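Local coordinates for protein Rho guanine nucleotide exchange factor 3 (Mus musculus, PDB 2Z0Q) that acts through its catalytic DH-PH module, the part held in this chain, as a guanine nucleotide exchange factor for the small GTPases RhoA and RhoB, at residues R306-R312 with S325-T331; K239-G243 with V291-G295; E92-L98 with N178-L184; A23-L27 with L166-I170. The contacts are given in a common frame with arbitrary orientation. Numbering follows the deposited sequence.

Contact 1. Residues R306-R312 with S325-T331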
loop_
_atom_site.group_PDB
_atom_site.type_symbol
_atom_site.label_atom_id
_atom_site.label_comp_id
_atom_site.label_asym_id
_atom_site.label_seq_id
_atom_site.Cartn_x
_atom_site.Cartn_y
_atom_site.Cartn_z
ATOM N N ARG A 306 19.013 3.720 -18.657
ATOM C CA ARG A 306 19.659 2.460 -18.249
ATOM C C ARG A 306 20.708 2.572 -17.137
ATOM O O ARG A 306 20.961 1.590 -16.452
ATOM C CB ARG A 306 20.330 1.777 -19.437
ATOM C CG ARG A 306 19.363 1.205 -20.448
ATOM C CD ARG A 306 20.102 0.582 -21.605
ATOM N NE ARG A 306 19.179 0.252 -22.685
ATOM C CZ ARG A 306 18.252 -0.703 -22.612
ATOM N NH1 ARG A 306 18.138 -1.427 -21.502
ATOM N NH2 ARG A 306 17.423 -0.922 -23.638
ATOM N N VAL A 307 21.332 3.743 -16.976
ATOM C CA VAL A 307 22.369 3.890 -15.949
ATOM C C VAL A 307 22.025 4.843 -14.816
ATOM O O VAL A 307 22.906 5.266 -14.075
ATOM C CB VAL A 307 23.706 4.321 -16.575
ATOM C CG1 VAL A 307 24.137 3.282 -17.578
ATOM C CG2 VAL A 307 23.549 5.692 -17.284
ATOM N N LYS A 308 20.749 5.191 -14.648
ATOM C CA LYS A 308 20.429 6.103 -13.554
ATOM C C LYS A 308 19.715 5.400 -12.387
ATOM O O LYS A 308 19.236 4.288 -12.529
ATOM C CB LYS A 308 19.573 7.273 -14.061
ATOM C CG LYS A 308 18.125 6.947 -14.306
ATOM C CD LYS A 308 17.359 8.192 -14.815
ATOM C CE LYS A 308 18.081 8.833 -16.002
ATOM N NZ LYS A 308 17.189 9.751 -16.801
ATOM N N ASN A 309 19.693 6.058 -11.238
ATOM C CA ASN A 309 19.005 5.576 -10.044
ATOM C C ASN A 309 19.530 4.246 -9.479
ATOM O O ASN A 309 18.757 3.437 -9.025
ATOM C CB ASN A 309 17.505 5.461 -10.322
ATOM C CG ASN A 309 16.888 6.823 -10.662
ATOM O OD1 ASN A 309 15.920 6.929 -11.405
ATOM N ND2 ASN A 309 17.480 7.859 -10.123
ATOM N N PHE A 310 20.849 4.072 -9.459
ATOM C CA PHE A 310 21.459 2.857 -8.926
ATOM C C PHE A 310 22.087 3.062 -7.557
ATOM O O PHE A 310 22.437 4.178 -7.169
ATOM C CB PHE A 310 22.600 2.372 -9.849
ATOM C CG PHE A 310 22.178 1.421 -10.923
ATOM C CD1 PHE A 310 21.759 1.888 -12.179
ATOM C CD2 PHE A 310 22.243 0.049 -10.703
ATOM C CE1 PHE A 310 21.414 0.993 -13.193
ATOM C CE2 PHE A 310 21.908 -0.842 -11.689
ATOM C CZ PHE A 310 21.487 -0.378 -12.954
ATOM N N PHE A 311 22.202 1.976 -6.798
ATOM C CA PHE A 311 22.947 2.028 -5.531
ATOM C C PHE A 311 23.588 0.658 -5.392
ATOM O O PHE A 311 23.185 -0.283 -6.071
ATOM C CB PHE A 311 22.077 2.412 -4.316
ATOM C CG PHE A 311 20.935 1.472 -4.038
ATOM C CD1 PHE A 311 21.080 0.432 -3.152
ATOM C CD2 PHE A 311 19.700 1.663 -4.659
ATOM C CE1 PHE A 311 19.994 -0.427 -2.860
ATOM C CE2 PHE A 311 18.620 0.821 -4.375
ATOM C CZ PHE A 311 18.756 -0.203 -3.491
ATOM N N ARG A 312 24.603 0.569 -4.549
ATOM C CA ARG A 312 25.320 -0.681 -4.372
ATOM C C ARG A 312 25.190 -1.233 -2.962
ATOM O O ARG A 312 25.262 -0.522 -1.980
ATOM C CB ARG A 312 26.819 -0.470 -4.688
ATOM C CG ARG A 312 27.657 -1.783 -4.730
ATOM C CD ARG A 312 29.164 -1.549 -5.004
ATOM N NE ARG A 312 29.567 -0.433 -5.885
ATOM C CZ ARG A 312 29.671 -0.484 -7.210
ATOM N NH1 ARG A 312 29.380 -1.571 -7.900
ATOM N NH2 ARG A 312 30.185 0.527 -7.848
ATOM N N SER A 325 24.626 -4.179 -7.708
ATOM C CA SER A 325 24.363 -2.801 -8.172
ATOM C C SER A 325 22.894 -2.905 -8.566
ATOM O O SER A 325 22.575 -3.618 -9.497
ATOM C CB SER A 325 25.246 -2.474 -9.383
ATOM O OG SER A 325 26.578 -2.363 -8.927
ATOM N N LEU A 326 22.038 -2.188 -7.844
ATOM C CA LEU A 326 20.594 -2.310 -7.988
ATOM C C LEU A 326 19.983 -0.987 -8.453
ATOM O O LEU A 326 20.364 0.055 -7.947
ATOM C CB LEU A 326 20.014 -2.707 -6.615
ATOM C CG LEU A 326 20.527 -4.012 -6.002
ATOM C CD1 LEU A 326 19.928 -4.213 -4.598
ATOM C CD2 LEU A 326 20.109 -5.189 -6.911
ATOM N N GLN A 327 19.013 -1.057 -9.359
ATOM C CA GLN A 327 18.377 0.134 -9.927
ATOM C C GLN A 327 16.942 0.278 -9.464
ATOM O O GLN A 327 16.147 -0.650 -9.633
ATOM C CB GLN A 327 18.379 0.083 -11.464
ATOM C CG GLN A 327 17.751 1.335 -12.098
ATOM C CD GLN A 327 17.715 1.254 -13.608
ATOM O OE1 GLN A 327 17.207 0.276 -14.160
ATOM N NE2 GLN A 327 18.245 2.271 -14.286
ATOM N N ALA A 328 16.637 1.430 -8.858
ATOM C CA ALA A 328 15.287 1.716 -8.370
ATOM C C ALA A 328 14.430 2.203 -9.521
ATOM O O ALA A 328 14.920 2.505 -10.608
ATOM C CB ALA A 328 15.325 2.766 -7.245
ATOM N N ASN A 329 13.129 2.301 -9.258
ATOM C CA ASN A 329 12.163 2.672 -10.268
ATOM C C ASN A 329 12.231 4.123 -10.739
ATOM O O ASN A 329 11.924 4.411 -11.893
ATOM C CB ASN A 329 10.772 2.289 -9.730
ATOM C CG ASN A 329 10.721 0.827 -9.233
ATOM O OD1 ASN A 329 10.199 0.547 -8.147
ATOM N ND2 ASN A 329 11.262 -0.107 -10.030
ATOM N N ASP A 330 12.649 5.023 -9.852
ATOM C CA ASP A 330 12.784 6.448 -10.164
ATOM C C ASP A 330 13.609 7.093 -9.041
ATOM O O ASP A 330 14.008 6.427 -8.082
ATOM C CB ASP A 330 11.404 7.132 -10.226
ATOM C CG ASP A 330 10.547 6.786 -9.030
ATOM O OD1 ASP A 330 11.039 6.858 -7.901
ATOM O OD2 ASP A 330 9.360 6.435 -9.209
ATOM N N THR A 331 13.845 8.396 -9.147
ATOM C CA THR A 331 14.631 9.090 -8.132
ATOM C C THR A 331 14.037 8.959 -6.745
ATOM O O THR A 331 14.740 8.741 -5.783
ATOM C CB THR A 331 14.802 10.590 -8.471
ATOM O OG1 THR A 331 15.347 10.722 -9.790
ATOM C CG2 THR A 331 15.750 11.232 -7.495
HETATM O O HOH W 1 19.509 -0.720 -16.473
HETATM O O HOH W 2 18.302 10.175 -11.495
HETATM O O HOH W 3 14.995 4.491 -12.648
HETATM O O HOH W 4 14.600 9.442 -12.572
HETATM O O HOH W 5 28.310 -4.070 -7.394
#

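Contact 2. Residues K239-G243 with V291-G295. With SO4 (sulfate ion), chain B.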
loop_
_atom_site.group_PDB
_atom_site.type_symbol
_atom_site.label_atom_id
_atom_site.label_comp_id
_atom_site.label_asym_id
_atom_site.label_seq_id
_atom_site.Cartn_x
_atom_site.Cartn_y
_atom_site.Cartn_z
ATOM N N LYS A 239 16.237 -3.757 -10.360
ATOM C CA LYS A 239 16.895 -4.425 -11.487
ATOM C C LYS A 239 18.405 -4.329 -11.333
ATOM O O LYS A 239 18.919 -3.243 -11.091
ATOM C CB LYS A 239 16.495 -3.740 -12.791
ATOM C CG LYS A 239 17.157 -4.381 -14.000
ATOM C CD LYS A 239 16.346 -4.097 -15.259
ATOM C CE LYS A 239 16.884 -2.919 -16.015
ATOM N NZ LYS A 239 16.099 -2.715 -17.281
ATOM N N ASN A 240 19.125 -5.437 -11.461
ATOM C CA ASN A 240 20.555 -5.294 -11.290
ATOM C C ASN A 240 21.290 -4.857 -12.573
ATOM O O ASN A 240 20.644 -4.614 -13.622
ATOM C CB ASN A 240 21.145 -6.563 -10.624
ATOM C CG ASN A 240 21.316 -7.734 -11.581
ATOM O OD1 ASN A 240 21.081 -7.638 -12.791
ATOM N ND2 ASN A 240 21.762 -8.859 -11.017
ATOM N N ASN A 241 22.613 -4.702 -12.484
ATOM C CA ASN A 241 23.403 -4.209 -13.620
ATOM C C ASN A 241 23.661 -5.249 -14.700
ATOM O O ASN A 241 24.411 -5.000 -15.637
ATOM C CB ASN A 241 24.734 -3.557 -13.152
ATOM C CG ASN A 241 25.617 -4.503 -12.359
ATOM O OD1 ASN A 241 25.180 -5.579 -11.953
ATOM N ND2 ASN A 241 26.874 -4.098 -12.124
ATOM N N ARG A 242 23.024 -6.410 -14.561
ATOM C CA ARG A 242 23.117 -7.453 -15.580
ATOM C C ARG A 242 21.713 -7.656 -16.165
ATOM O O ARG A 242 21.471 -8.612 -16.898
ATOM C CB ARG A 242 23.680 -8.775 -15.012
ATOM C CG ARG A 242 25.151 -8.663 -14.568
ATOM C CD ARG A 242 25.735 -9.978 -14.014
ATOM N NE ARG A 242 25.026 -10.543 -12.851
ATOM C CZ ARG A 242 25.208 -10.185 -11.575
ATOM N NH1 ARG A 242 26.087 -9.235 -11.253
ATOM N NH2 ARG A 242 24.519 -10.791 -10.609
ATOM N N GLY A 243 20.799 -6.735 -15.850
ATOM C CA GLY A 243 19.452 -6.813 -16.393
ATOM C C GLY A 243 18.486 -7.760 -15.684
ATOM O O GLY A 243 17.339 -7.899 -16.099
ATOM N N VAL A 291 27.339 3.318 -12.622
ATOM C CA VAL A 291 27.167 1.882 -12.781
ATOM C C VAL A 291 27.810 1.403 -14.112
ATOM O O VAL A 291 27.948 2.176 -15.075
ATOM C CB VAL A 291 25.657 1.500 -12.790
ATOM C CG1 VAL A 291 24.995 1.969 -14.076
ATOM C CG2 VAL A 291 25.511 -0.018 -12.652
ATOM N N ARG A 292 28.214 0.132 -14.164
ATOM C CA ARG A 292 28.743 -0.459 -15.394
ATOM C C ARG A 292 27.759 -1.585 -15.676
ATOM O O ARG A 292 27.450 -2.383 -14.783
ATOM C CB ARG A 292 30.142 -1.044 -15.177
ATOM C CG ARG A 292 31.148 0.022 -14.729
ATOM C CD ARG A 292 31.227 1.011 -15.833
ATOM N NE ARG A 292 32.219 2.064 -15.681
ATOM C CZ ARG A 292 31.927 3.349 -15.547
ATOM N NH1 ARG A 292 30.659 3.750 -15.517
ATOM N NH2 ARG A 292 32.908 4.247 -15.514
ATOM N N LEU A 293 27.258 -1.646 -16.900
ATOM C CA LEU A 293 26.288 -2.659 -17.266
ATOM C C LEU A 293 26.866 -3.801 -18.059
ATOM O O LEU A 293 27.828 -3.627 -18.792
ATOM C CB LEU A 293 25.156 -2.046 -18.081
ATOM C CG LEU A 293 24.439 -0.852 -17.476
ATOM C CD1 LEU A 293 23.349 -0.430 -18.455
ATOM C CD2 LEU A 293 23.847 -1.215 -16.108
ATOM N N GLY A 294 26.262 -4.969 -17.895
ATOM C CA GLY A 294 26.683 -6.154 -18.624
ATOM C C GLY A 294 25.436 -6.870 -19.091
ATOM O O GLY A 294 24.320 -6.516 -18.663
ATOM N N GLY A 295 25.610 -7.865 -19.964
ATOM C CA GLY A 295 24.478 -8.622 -20.470
ATOM C C GLY A 295 23.770 -7.910 -21.599
ATOM O O GLY A 295 24.126 -6.787 -21.951
HETATM S S SO4 B . 30.356 -5.540 -10.354
HETATM O O1 SO4 B . 30.863 -6.906 -10.070
HETATM O O2 SO4 B . 28.863 -5.557 -10.310
HETATM O O3 SO4 B . 30.872 -4.589 -9.365
HETATM O O4 SO4 B . 30.819 -5.121 -11.701
HETATM O O HOH W 6 28.677 -1.414 -11.265
#

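Contact 3. Residues E92-L98 with N178-L184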
loop_
_atom_site.group_PDB
_atom_site.type_symbol
_atom_site.label_atom_id
_atom_site.label_comp_id
_atom_site.label_asym_id
_atom_site.label_seq_id
_atom_site.Cartn_x
_atom_site.Cartn_y
_atom_site.Cartn_z
ATOM N N GLU A 92 -27.321 20.260 10.412
ATOM C CA GLU A 92 -27.255 20.660 11.816
ATOM C C GLU A 92 -26.232 19.814 12.603
ATOM O O GLU A 92 -25.296 20.349 13.199
ATOM C CB GLU A 92 -28.636 20.487 12.473
ATOM C CG GLU A 92 -28.783 21.240 13.766
ATOM C CD GLU A 92 -30.236 21.223 14.293
ATOM O OE1 GLU A 92 -31.184 21.202 13.470
ATOM O OE2 GLU A 92 -30.426 21.250 15.528
ATOM N N HIS A 93 -26.452 18.507 12.602
ATOM C CA HIS A 93 -25.567 17.564 13.304
ATOM C C HIS A 93 -25.206 16.359 12.471
ATOM O O HIS A 93 -26.095 15.760 11.812
ATOM C CB HIS A 93 -26.248 17.021 14.552
ATOM C CG HIS A 93 -26.819 18.073 15.430
ATOM N ND1 HIS A 93 -28.171 18.279 15.550
ATOM C CD2 HIS A 93 -26.224 18.971 16.244
ATOM C CE1 HIS A 93 -28.390 19.257 16.408
ATOM N NE2 HIS A 93 -27.226 19.693 16.843
ATOM N N VAL A 94 -23.922 15.978 12.529
ATOM C CA VAL A 94 -23.430 14.792 11.851
ATOM C C VAL A 94 -22.901 13.783 12.890
ATOM O O VAL A 94 -22.606 12.633 12.566
ATOM C CB VAL A 94 -22.262 15.094 10.846
ATOM C CG1 VAL A 94 -22.771 15.967 9.716
ATOM C CG2 VAL A 94 -21.070 15.750 11.584
ATOM N N GLY A 95 -22.817 14.212 14.147
ATOM C CA GLY A 95 -22.267 13.347 15.184
ATOM C C GLY A 95 -22.943 11.997 15.364
ATOM O O GLY A 95 -22.273 10.970 15.269
ATOM N N PRO A 96 -24.253 11.979 15.658
ATOM C CA PRO A 96 -25.015 10.734 15.852
ATOM C C PRO A 96 -24.872 9.772 14.688
ATOM O O PRO A 96 -24.671 8.571 14.869
ATOM C CB PRO A 96 -26.433 11.227 16.041
ATOM C CG PRO A 96 -26.195 12.557 16.824
ATOM C CD PRO A 96 -25.056 13.168 16.037
ATOM N N ILE A 97 -24.947 10.305 13.464
ATOM C CA ILE A 97 -24.805 9.445 12.297
ATOM C C ILE A 97 -23.428 8.763 12.239
ATOM O O ILE A 97 -23.326 7.571 11.950
ATOM C CB ILE A 97 -25.013 10.271 10.993
ATOM C CG1 ILE A 97 -26.501 10.571 10.797
ATOM C CG2 ILE A 97 -24.425 9.485 9.776
ATOM C CD1 ILE A 97 -26.790 11.510 9.591
ATOM N N LEU A 98 -22.355 9.529 12.483
ATOM C CA LEU A 98 -21.015 8.960 12.425
ATOM C C LEU A 98 -20.832 7.905 13.516
ATOM O O LEU A 98 -20.365 6.823 13.240
ATOM C CB LEU A 98 -19.951 10.061 12.577
ATOM C CG LEU A 98 -19.857 10.882 11.279
ATOM C CD1 LEU A 98 -19.163 12.210 11.540
ATOM C CD2 LEU A 98 -19.116 10.064 10.234
ATOM N N ASN A 178 -22.823 22.991 20.745
ATOM C CA ASN A 178 -23.341 22.069 19.753
ATOM C C ASN A 178 -22.923 20.662 20.217
ATOM O O ASN A 178 -21.735 20.394 20.343
ATOM C CB ASN A 178 -22.706 22.361 18.393
ATOM C CG ASN A 178 -23.353 21.596 17.288
ATOM O OD1 ASN A 178 -23.599 20.397 17.402
ATOM N ND2 ASN A 178 -23.635 22.288 16.173
ATOM N N PRO A 179 -23.888 19.749 20.429
ATOM C CA PRO A 179 -23.578 18.386 20.892
ATOM C C PRO A 179 -22.697 17.569 19.962
ATOM O O PRO A 179 -22.202 16.521 20.342
ATOM C CB PRO A 179 -24.957 17.759 21.099
ATOM C CG PRO A 179 -25.821 18.511 20.085
ATOM C CD PRO A 179 -25.344 19.921 20.231
ATOM N N ASP A 180 -22.531 18.050 18.729
ATOM C CA ASP A 180 -21.663 17.361 17.788
ATOM C C ASP A 180 -20.227 17.379 18.338
ATOM O O ASP A 180 -19.410 16.552 17.925
ATOM C CB ASP A 180 -21.675 18.069 16.436
ATOM C CG ASP A 180 -22.464 17.323 15.386
ATOM O OD1 ASP A 180 -23.248 16.385 15.715
ATOM O OD2 ASP A 180 -22.296 17.669 14.194
ATOM N N GLN A 181 -19.880 18.332 19.203
ATOM C CA GLN A 181 -18.497 18.319 19.715
ATOM C C GLN A 181 -18.162 16.974 20.344
ATOM O O GLN A 181 -17.181 16.328 19.970
ATOM C CB GLN A 181 -18.243 19.408 20.764
ATOM C CG GLN A 181 -18.288 20.802 20.284
ATOM C CD GLN A 181 -17.618 21.760 21.268
ATOM O OE1 GLN A 181 -17.793 21.650 22.491
ATOM N NE2 GLN A 181 -16.858 22.696 20.741
ATOM N N GLN A 182 -18.973 16.529 21.303
ATOM C CA GLN A 182 -18.683 15.233 21.935
ATOM C C GLN A 182 -18.760 14.057 20.972
ATOM O O GLN A 182 -17.945 13.153 21.009
ATOM C CB GLN A 182 -19.621 14.992 23.121
ATOM C CG GLN A 182 -19.287 15.827 24.352
ATOM C CD GLN A 182 -19.927 17.210 24.377
ATOM O OE1 GLN A 182 -19.890 17.881 25.419
ATOM N NE2 GLN A 182 -20.523 17.648 23.251
ATOM N N HIS A 183 -19.766 14.051 20.108
ATOM C CA HIS A 183 -19.910 12.943 19.170
ATOM C C HIS A 183 -18.761 12.855 18.210
ATOM O O HIS A 183 -18.310 11.759 17.870
ATOM C CB HIS A 183 -21.224 13.089 18.417
ATOM C CG HIS A 183 -22.407 12.891 19.304
ATOM N ND1 HIS A 183 -23.541 13.669 19.235
ATOM C CD2 HIS A 183 -22.616 12.003 20.309
ATOM C CE1 HIS A 183 -24.400 13.267 20.161
ATOM N NE2 HIS A 183 -23.863 12.262 20.823
ATOM N N LEU A 184 -18.273 14.013 17.760
ATOM C CA LEU A 184 -17.145 13.996 16.834
ATOM C C LEU A 184 -15.875 13.570 17.547
ATOM O O LEU A 184 -15.084 12.820 16.989
ATOM C CB LEU A 184 -16.961 15.382 16.189
ATOM C CG LEU A 184 -18.022 15.688 15.116
ATOM C CD1 LEU A 184 -18.026 17.172 14.826
ATOM C CD2 LEU A 184 -17.739 14.850 13.833
#

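Contact 4. Residues A23-L27 with L166-I170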
loop_
_atom_site.group_PDB
_atom_site.type_symbol
_atom_site.label_atom_id
_atom_site.label_comp_id
_atom_site.label_asym_id
_atom_site.label_seq_id
_atom_site.Cartn_x
_atom_site.Cartn_y
_atom_site.Cartn_z
ATOM N N ALA A 23 -16.903 21.776 5.822
ATOM C CA ALA A 23 -16.304 20.524 6.254
ATOM C C ALA A 23 -17.292 19.348 6.159
ATOM O O ALA A 23 -16.906 18.240 5.803
ATOM C CB ALA A 23 -15.747 20.681 7.726
ATOM N N ILE A 24 -18.559 19.599 6.478
ATOM C CA ILE A 24 -19.579 18.544 6.437
ATOM C C ILE A 24 -19.889 18.149 4.980
ATOM O O ILE A 24 -20.021 16.969 4.628
ATOM C CB ILE A 24 -20.841 19.026 7.151
ATOM C CG1 ILE A 24 -20.572 19.066 8.651
ATOM C CG2 ILE A 24 -22.038 18.096 6.855
ATOM C CD1 ILE A 24 -21.677 19.801 9.434
ATOM N N PHE A 25 -19.977 19.154 4.117
ATOM C CA PHE A 25 -20.260 18.869 2.720
ATOM C C PHE A 25 -19.103 18.067 2.108
ATOM O O PHE A 25 -19.327 17.109 1.369
ATOM C CB PHE A 25 -20.461 20.185 1.933
ATOM C CG PHE A 25 -21.187 19.990 0.636
ATOM C CD1 PHE A 25 -22.564 19.817 0.639
ATOM C CD2 PHE A 25 -20.497 19.890 -0.553
ATOM C CE1 PHE A 25 -23.240 19.535 -0.538
ATOM C CE2 PHE A 25 -21.174 19.604 -1.752
ATOM C CZ PHE A 25 -22.531 19.428 -1.726
ATOM N N GLU A 26 -17.868 18.459 2.445
ATOM C CA GLU A 26 -16.670 17.803 1.946
ATOM C C GLU A 26 -16.633 16.336 2.353
ATOM O O GLU A 26 -16.227 15.473 1.570
ATOM C CB GLU A 26 -15.416 18.529 2.460
ATOM C CG GLU A 26 -15.145 19.870 1.683
ATOM C CD GLU A 26 -14.309 20.882 2.460
ATOM O OE1 GLU A 26 -13.578 20.481 3.396
ATOM O OE2 GLU A 26 -14.381 22.094 2.136
ATOM N N LEU A 27 -17.019 16.068 3.604
ATOM C CA LEU A 27 -17.070 14.685 4.080
ATOM C C LEU A 27 -17.942 13.843 3.153
ATOM O O LEU A 27 -17.538 12.788 2.692
ATOM C CB LEU A 27 -17.677 14.634 5.482
ATOM C CG LEU A 27 -17.883 13.199 6.003
ATOM C CD1 LEU A 27 -16.523 12.537 6.130
ATOM C CD2 LEU A 27 -18.568 13.242 7.410
ATOM N N LEU A 166 -10.515 14.427 8.473
ATOM C CA LEU A 166 -11.776 14.962 7.957
ATOM C C LEU A 166 -12.788 15.264 9.053
ATOM O O LEU A 166 -13.460 16.300 9.013
ATOM C CB LEU A 166 -12.390 13.967 6.961
ATOM C CG LEU A 166 -11.645 13.658 5.684
ATOM C CD1 LEU A 166 -12.308 12.391 4.983
ATOM C CD2 LEU A 166 -11.738 14.902 4.781
ATOM N N LEU A 167 -12.924 14.353 10.026
ATOM C CA LEU A 167 -13.869 14.603 11.104
ATOM C C LEU A 167 -13.338 15.717 12.022
ATOM O O LEU A 167 -14.115 16.466 12.569
ATOM C CB LEU A 167 -14.108 13.332 11.932
ATOM C CG LEU A 167 -14.622 12.160 11.102
ATOM C CD1 LEU A 167 -15.112 11.033 12.067
ATOM C CD2 LEU A 167 -15.754 12.610 10.183
ATOM N N ARG A 168 -12.012 15.811 12.205
ATOM C CA ARG A 168 -11.502 16.873 13.055
ATOM C C ARG A 168 -11.702 18.269 12.399
ATOM O O ARG A 168 -11.838 19.277 13.086
ATOM C CB ARG A 168 -10.002 16.624 13.418
ATOM C CG ARG A 168 -9.578 17.500 14.569
ATOM C CD ARG A 168 -8.147 17.203 15.036
ATOM N NE ARG A 168 -7.967 15.821 15.460
ATOM C CZ ARG A 168 -7.319 14.876 14.767
ATOM N NH1 ARG A 168 -6.768 15.117 13.575
ATOM N NH2 ARG A 168 -7.190 13.662 15.297
ATOM N N GLU A 169 -11.705 18.308 11.068
ATOM C CA GLU A 169 -11.940 19.569 10.334
ATOM C C GLU A 169 -13.383 20.018 10.672
ATOM O O GLU A 169 -13.629 21.210 10.843
ATOM C CB GLU A 169 -11.734 19.354 8.841
ATOM C CG GLU A 169 -12.037 20.621 7.963
ATOM C CD GLU A 169 -11.155 21.807 8.355
ATOM O OE1 GLU A 169 -10.025 21.559 8.841
ATOM O OE2 GLU A 169 -11.561 22.978 8.147
ATOM N N ILE A 170 -14.339 19.082 10.786
ATOM C CA ILE A 170 -15.691 19.474 11.201
ATOM C C ILE A 170 -15.686 19.931 12.679
ATOM O O ILE A 170 -16.239 20.975 13.047
ATOM C CB ILE A 170 -16.702 18.314 11.069
ATOM C CG1 ILE A 170 -16.662 17.737 9.644
ATOM C CG2 ILE A 170 -18.092 18.820 11.433
ATOM C CD1 ILE A 170 -17.480 16.425 9.473
HETATM O O HOH W 7 -14.353 17.126 6.422
#

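Contact 1. Residues R306-R312 with S325-T331
The segment opens at S325, inside strand 322-327, as a non-hydrogen-bonded antiparallel partner of R312 (CA-CA 4.5 Å); one water joins S325 OG to R312 NH1, at 2.9 and 2.8 Å respectively. L326 forms the hydrogen-bonded pair with F311: F311 N to L326 O is 2.9 Å and L326 N to F311 O 2.8 Å, and L326 CD1 lies 4.2 Å from F311 CE1. Q327, opposite F310, sets its CB over the F310 ring, 3.5 Å from the centroid and 13° off the normal, a CH-pi contact. Its amide NE2 donates to K308 O (2.9 Å, 167°), tying down the loop before the strand. Past the last bridge, A328 N donates to N309 O at 2.9 Å. Waters then link N309 OD1 to A328 O and to T331 OG1, while D330 N-caps the next helix through N333 N. This hairpin belongs to the PH-domain sheet: strand 232-240 flanks 322-327, and helix 331-345 covers F311 through L338 and I341.

Contact 2. Residues K239-G243 with V291-G295
The type I turn N240-G243 links the antiparallel strands 232-240 and 245-251 in a beta hairpin of the PH domain, and loop 291-295, between strand 282-285 and helix 303-306, runs past it at the surface. Within the turn, G243 N bonds to N240 O at 3.1 Å, and N240 OD1 accepts from R242 N at 2.9 Å, an Asx turn. G243 adopts phi 82°, psi 3°, where a CB would jam against the preceding carbonyl. The main link to the loop is backbone to backbone: G294 N donates to N241 O at 2.9 Å and 163°. CA-H...O contacts extend it, with L293 CA 3.4 Å from N241 O and R242 CA 3.4 Å from G294 O. The N241 side chain adds a weak bond from ND2 to R292 O (3.2 Å, 131°), and its CB packs on V291 CG2 at 3.7 Å and L293 CD2 at 3.9 Å. V291 and L293 also touch F310. The same N241 ND2 donates to sulfate O2 at 3.1 Å and 169°, a straighter bond than that to R292 O. With just 211 Å² buried and a single strong hydrogen bond across it, the chemistry implies a light, mainly polar attachment; the sulfate, probably from the crystallisation liquor, identifies a polar surface spot without establishing a physiological ligand.

Contact 3. Residues E92-L98 with N178-L184
Hydrogen bonding centres on one carboxylate. D180, in the first turn of helix 180-213, accepts from the amides of V94, just before helix 95-101, and of G95, its first residue: V94 N to OD2 of D180 at 2.9 Å and 171°, and G95 N to OD1 of D180 at 2.7 Å and 145°. Its own helix is capped by N178, whose OD1 takes D180 N at 2.9 Å; that oxygen also lies 3.2 Å from H93 CD2, near the plane of the imidazole ring.

In the van der Waals packing, G95 CA approaches H183 CB to 3.4 Å because G95 lacks a side chain: an ideal CB would be 2.4 Å from H183 CB, a clash. Separately, P96 CD rests 3.6 Å from H183 ND1, and H93 NE2 lies 3.7 Å from P179 CG.

Apolar contacts are made by L184, whose CD2 is 4.1 Å from V94 CG2 and 3.8 Å from L98 CD1; L167, I170 and L171 of helix 155-172 continue this cluster within the DH helical bundle.

The chemistry implies that the buried D180 carboxylate, also touched by R20 of helix 15-51, binds peptide N-H groups at a helix start, so directional bonds as well as shape couple the two helix beginnings.

Contact 4. Residues A23-L27 with L166-I170
This is a buried, apolar helix-to-helix interface in the DH domain, between helix 15-51 and helix 155-172. The short segments run antiparallel, at 156° between their N-to-C directions, and their axes approach to 9.0 Å. A23 has the small side chain at the tight end: its CA is 5.1 Å from I170 CA, and its CB meets I170 CG1 at 3.6 Å and E169 CG at 3.7 Å. One turn later the backbones stand further apart, with L27 CA 6.6 Å from L166 CA, and larger side chains fill the gap. L27 CD2 touches I170 CD1 at 3.9 Å and L167 CD2 at 4.0 Å, while L27 CD1 reaches L166 CD1 at 4.4 Å. I24 CG1 adds a contact to I170 CG2 at 3.7 Å.

Such long, antiparallel packing of helices belongs to the all-helical RhoGEF (DH) fold, an elongated helical bundle; it brings together segments with 138 residues between them. L167 also touches A187 and I188 of helix 180-213, so a third helix joins the core, and I24 packs on V94.

No direct hydrogen bond crosses the interface. A water donates to both A23 O and L166 O, each at 2.9 Å, bridging the two backbones. At the margin the E169 carboxylate turns to its own helix end, with OE2 bonded to H173 NE2 and OE1 in a salt bridge with R172 NH1.

The four contacts form two groups, one in each domain. Contacts 3 and 4 share the DH bundle, centres 11 Å apart, and interlock through V94 CG1 to I24 CG2 at 3.6 Å and L98 CD1 to L167 CD2 at 3.7 Å; their segments alternate along the chain. Contacts 1 and 2 share the PH sheet, centres 10 Å apart, joined by a probable hydrogen bond from Q327 N to K239 O at 2.8 Å and by V307 CB against V291 CG1 at 3.7 Å. The sulfate held by contact 2 has a weak, long ion pair with R312 of contact 1. Between the groups, contacts 2 and 3 lie farthest apart, about 59 Å between centres.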